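PDB 3PE8: enoyl-CoA hydratase from Mycobacterium smegmatis, which probably catalyses the reversible hydration of 2-enoyl-CoA thioesters to 3-hydroxyacyl-CoA, as enoyl-CoA hydratases of the crotonase fold do. Local coordinates for residues C114-A119 against L173-V178. Numbering follows the deposited sequence.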
ATOM      1  N   CYS A 114      -3.285  11.978  20.081  1.00  9.51           N
ATOM      2  CA  CYS A 114      -3.467  11.180  21.301  1.00  9.63           C
ATOM      3  C   CYS A 114      -3.980   9.778  20.999  1.00  9.74           C
ATOM      4  O   CYS A 114      -4.725   9.581  20.050  1.00  9.10           O
ATOM      5  CB  CYS A 114      -4.421  11.884  22.257  1.00  9.45           C
ATOM      6  SG  CYS A 114      -3.832  13.492  22.881  1.00 10.58           S
ATOM      7  N   ASP A 115      -3.632   8.814  21.835  1.00  8.78           N
ATOM      8  CA  ASP A 115      -4.138   7.466  21.672  1.00  8.69           C
ATOM      9  C   ASP A 115      -5.619   7.365  21.968  1.00  8.87           C
ATOM     10  O   ASP A 115      -6.344   6.667  21.242  1.00  9.45           O
ATOM     11  CB  ASP A 115      -3.373   6.503  22.563  1.00  9.81           C
ATOM     12  CG  ASP A 115      -1.900   6.422  22.190  1.00  9.72           C
ATOM     13  OD1 ASP A 115      -1.604   6.043  21.026  1.00 11.54           O
ATOM     14  OD2 ASP A 115      -1.033   6.768  23.031  1.00 11.76           O
ATOM     15  N   ILE A 116      -6.069   8.059  23.007  1.00  8.45           N
ATOM     16  CA  ILE A 116      -7.430   7.928  23.558  1.00  8.03           C
ATOM     17  C   ILE A 116      -7.878   9.342  23.948  1.00  8.33           C
ATOM     18  O   ILE A 116      -7.129  10.053  24.597  1.00  9.20           O
ATOM     19  CB  ILE A 116      -7.421   7.089  24.869  1.00  8.50           C
ATOM     20  CG1 ILE A 116      -6.905   5.668  24.622  1.00 10.05           C
ATOM     21  CG2 ILE A 116      -8.824   7.148  25.524  1.00  8.92           C
ATOM     22  CD1 ILE A 116      -6.525   4.897  25.974  1.00  9.09           C
ATOM     23  N   LEU A 117      -9.067   9.746  23.539  1.00  7.91           N
ATOM     24  CA  LEU A 117      -9.616  11.043  23.940  1.00  8.12           C
ATOM     25  C   LEU A 117     -10.842  10.863  24.826  1.00  8.80           C
ATOM     26  O   LEU A 117     -11.700   9.984  24.569  1.00  9.63           O
ATOM     27  CB  LEU A 117     -10.017  11.880  22.726  1.00  8.88           C
ATOM     28  CG  LEU A 117      -8.911  12.327  21.766  1.00  9.05           C
ATOM     29  CD1 LEU A 117      -9.444  13.247  20.654  1.00  9.65           C
ATOM     30  CD2 LEU A 117      -7.801  13.065  22.548  1.00  8.27           C
ATOM     31  N   ILE A 118     -10.926  11.711  25.847  1.00  8.59           N
ATOM     32  CA  ILE A 118     -12.102  11.897  26.666  1.00  9.43           C
ATOM     33  C   ILE A 118     -12.423  13.385  26.622  1.00  9.37           C
ATOM     34  O   ILE A 118     -11.532  14.198  26.649  1.00  9.54           O
ATOM     35  CB  ILE A 118     -11.835  11.471  28.113  1.00 10.36           C
ATOM     36  CG1 ILE A 118     -11.456   9.980  28.167  1.00 14.11           C
ATOM     37  CG2 ILE A 118     -13.074  11.772  29.001  1.00 13.23           C
ATOM     38  CD1 ILE A 118     -10.799   9.571  29.537  1.00 17.92           C
ATOM     39  N   ALA A 119     -13.703  13.744  26.522  1.00  9.69           N
ATOM     40  CA  ALA A 119     -14.101  15.136  26.370  1.00 10.32           C
ATOM     41  C   ALA A 119     -14.991  15.607  27.488  1.00 10.24           C
ATOM     42  O   ALA A 119     -15.857  14.891  27.924  1.00 11.41           O
ATOM     43  CB  ALA A 119     -14.861  15.351  25.055  1.00 10.95           C
ATOM     44  N   LEU A 173     -14.723  10.246  17.472  1.00 10.43           N
ATOM     45  CA  LEU A 173     -13.537  11.033  17.715  1.00  9.44           C
ATOM     46  C   LEU A 173     -13.091  10.961  19.175  1.00  9.93           C
ATOM     47  O   LEU A 173     -11.905  11.064  19.444  1.00  9.75           O
ATOM     48  CB  LEU A 173     -13.753  12.497  17.279  1.00 10.30           C
ATOM     49  CG  LEU A 173     -12.630  13.478  17.486  1.00  9.16           C
ATOM     50  CD1 LEU A 173     -11.323  13.119  16.758  1.00 10.83           C
ATOM     51  CD2 LEU A 173     -13.076  14.920  17.075  1.00 12.20           C
ATOM     52  N   VAL A 174     -14.051  10.843  20.089  1.00  9.18           N
ATOM     53  CA  VAL A 174     -13.773  10.694  21.514  1.00  8.81           C
ATOM     54  C   VAL A 174     -14.456   9.434  22.013  1.00  9.09           C
ATOM     55  O   VAL A 174     -15.455   8.940  21.427  1.00 11.07           O
ATOM     56  CB  VAL A 174     -14.192  11.916  22.365  1.00  9.01           C
ATOM     57  CG1 VAL A 174     -13.540  13.189  21.816  1.00  9.74           C
ATOM     58  CG2 VAL A 174     -15.733  12.057  22.436  1.00 11.56           C
ATOM     59  N   THR A 175     -13.914   8.901  23.098  1.00  9.82           N
ATOM     60  CA  THR A 175     -14.445   7.662  23.679  1.00 10.17           C
ATOM     61  C   THR A 175     -15.538   7.857  24.741  1.00 10.89           C
ATOM     62  O   THR A 175     -16.308   6.923  25.077  1.00 11.19           O
ATOM     63  CB  THR A 175     -13.348   6.809  24.314  1.00  9.84           C
ATOM     64  OG1 THR A 175     -12.740   7.469  25.436  1.00 10.29           O
ATOM     65  CG2 THR A 175     -12.269   6.373  23.276  1.00 10.02           C
ATOM     66  N   GLU A 176     -15.613   9.073  25.281  1.00 11.35           N
ATOM     67  CA  GLU A 176     -16.416   9.366  26.457  1.00 11.75           C
ATOM     68  C   GLU A 176     -16.583  10.877  26.570  1.00 11.06           C
ATOM     69  O   GLU A 176     -15.652  11.624  26.267  1.00 10.20           O
ATOM     70  CB  GLU A 176     -15.705   8.794  27.694  1.00 12.45           C
ATOM     71  CG  GLU A 176     -16.468   8.859  28.967  1.00 15.11           C
ATOM     72  CD  GLU A 176     -15.750   8.202  30.154  1.00 17.68           C
ATOM     73  OE1 GLU A 176     -14.552   7.807  30.063  1.00 16.14           O
ATOM     74  OE2 GLU A 176     -16.397   8.134  31.237  1.00 19.26           O
ATOM     75  N   VAL A 177     -17.778  11.295  26.989  1.00 11.30           N
ATOM     76  CA  VAL A 177     -18.092  12.689  27.288  1.00 10.53           C
ATOM     77  C   VAL A 177     -18.609  12.722  28.719  1.00 11.14           C
ATOM     78  O   VAL A 177     -19.517  11.953  29.080  1.00 11.56           O
ATOM     79  CB  VAL A 177     -19.149  13.295  26.356  1.00  9.81           C
ATOM     80  CG1 VAL A 177     -19.499  14.703  26.822  1.00 10.33           C
ATOM     81  CG2 VAL A 177     -18.594  13.313  24.934  1.00 12.38           C
ATOM     82  N   VAL A 178     -18.024  13.627  29.514  1.00 10.79           N
ATOM     83  CA  VAL A 178     -18.365  13.774  30.938  1.00 11.58           C
ATOM     84  C   VAL A 178     -18.596  15.237  31.292  1.00 11.35           C
ATOM     85  O   VAL A 178     -18.190  16.140  30.557  1.00 11.94           O
ATOM     86  CB  VAL A 178     -17.265  13.213  31.863  1.00 12.76           C
ATOM     87  CG1 VAL A 178     -17.060  11.703  31.610  1.00 15.36           C
ATOM     88  CG2 VAL A 178     -15.950  13.964  31.673  1.00 13.26           C
TER
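Ala119, in strand 116-120, pairs in parallel with Val177 at the edge of the main sheet of the crotonase fold, where the chain returns after a long helical excursion. This single parallel bridge shows how an edge strand is threaded on: Ala119 N donates to Glu176 O at 2.9 Å, and Val178 N answers to Ala119 O. Val177 also turns its CA-H toward Ala119 O, 3.2 Å from CA to O. Two residues earlier, beside the loop that leads into strand 177-178, Leu117 O accepts two bonds from a single residue. Thr175 N arrives almost straight (170° at the hydrogen), while the hydroxyl OG1, also at 2.9 Å, comes from the opposite face of the carbonyl plane. With chi1 at 64°, OG1 sits between its own backbone N and carbonyl carbon, which lets both groups of Thr175 grip the same oxygen.

The two faces of the sheet differ. On the face that carries Leu117 and Ala119, Val174 CG1 touches both Leu117 CB (3.9 Å) and Ala119 CB (4.1 Å), and Leu117 CD1 lies against Leu173 O at 3.5 Å; helices 106-113 and 165-171 add further apolar contacts. On the face of Ile118, its side chain and the extended Glu176 run side by side, Ile118 CG2 4.2 Å from Glu176 CB. The carboxylate forms salt bridges through OE2 to Arg189 and through OE1 to Arg155 of the second subunit, an arginine that also hydrogen-bonds Thr175 OG1. Hydroxyl and carboxylate thus carry the edge of the sheet into the subunit interface, where two arginines, one from each subunit, probably favour a charged glutamate.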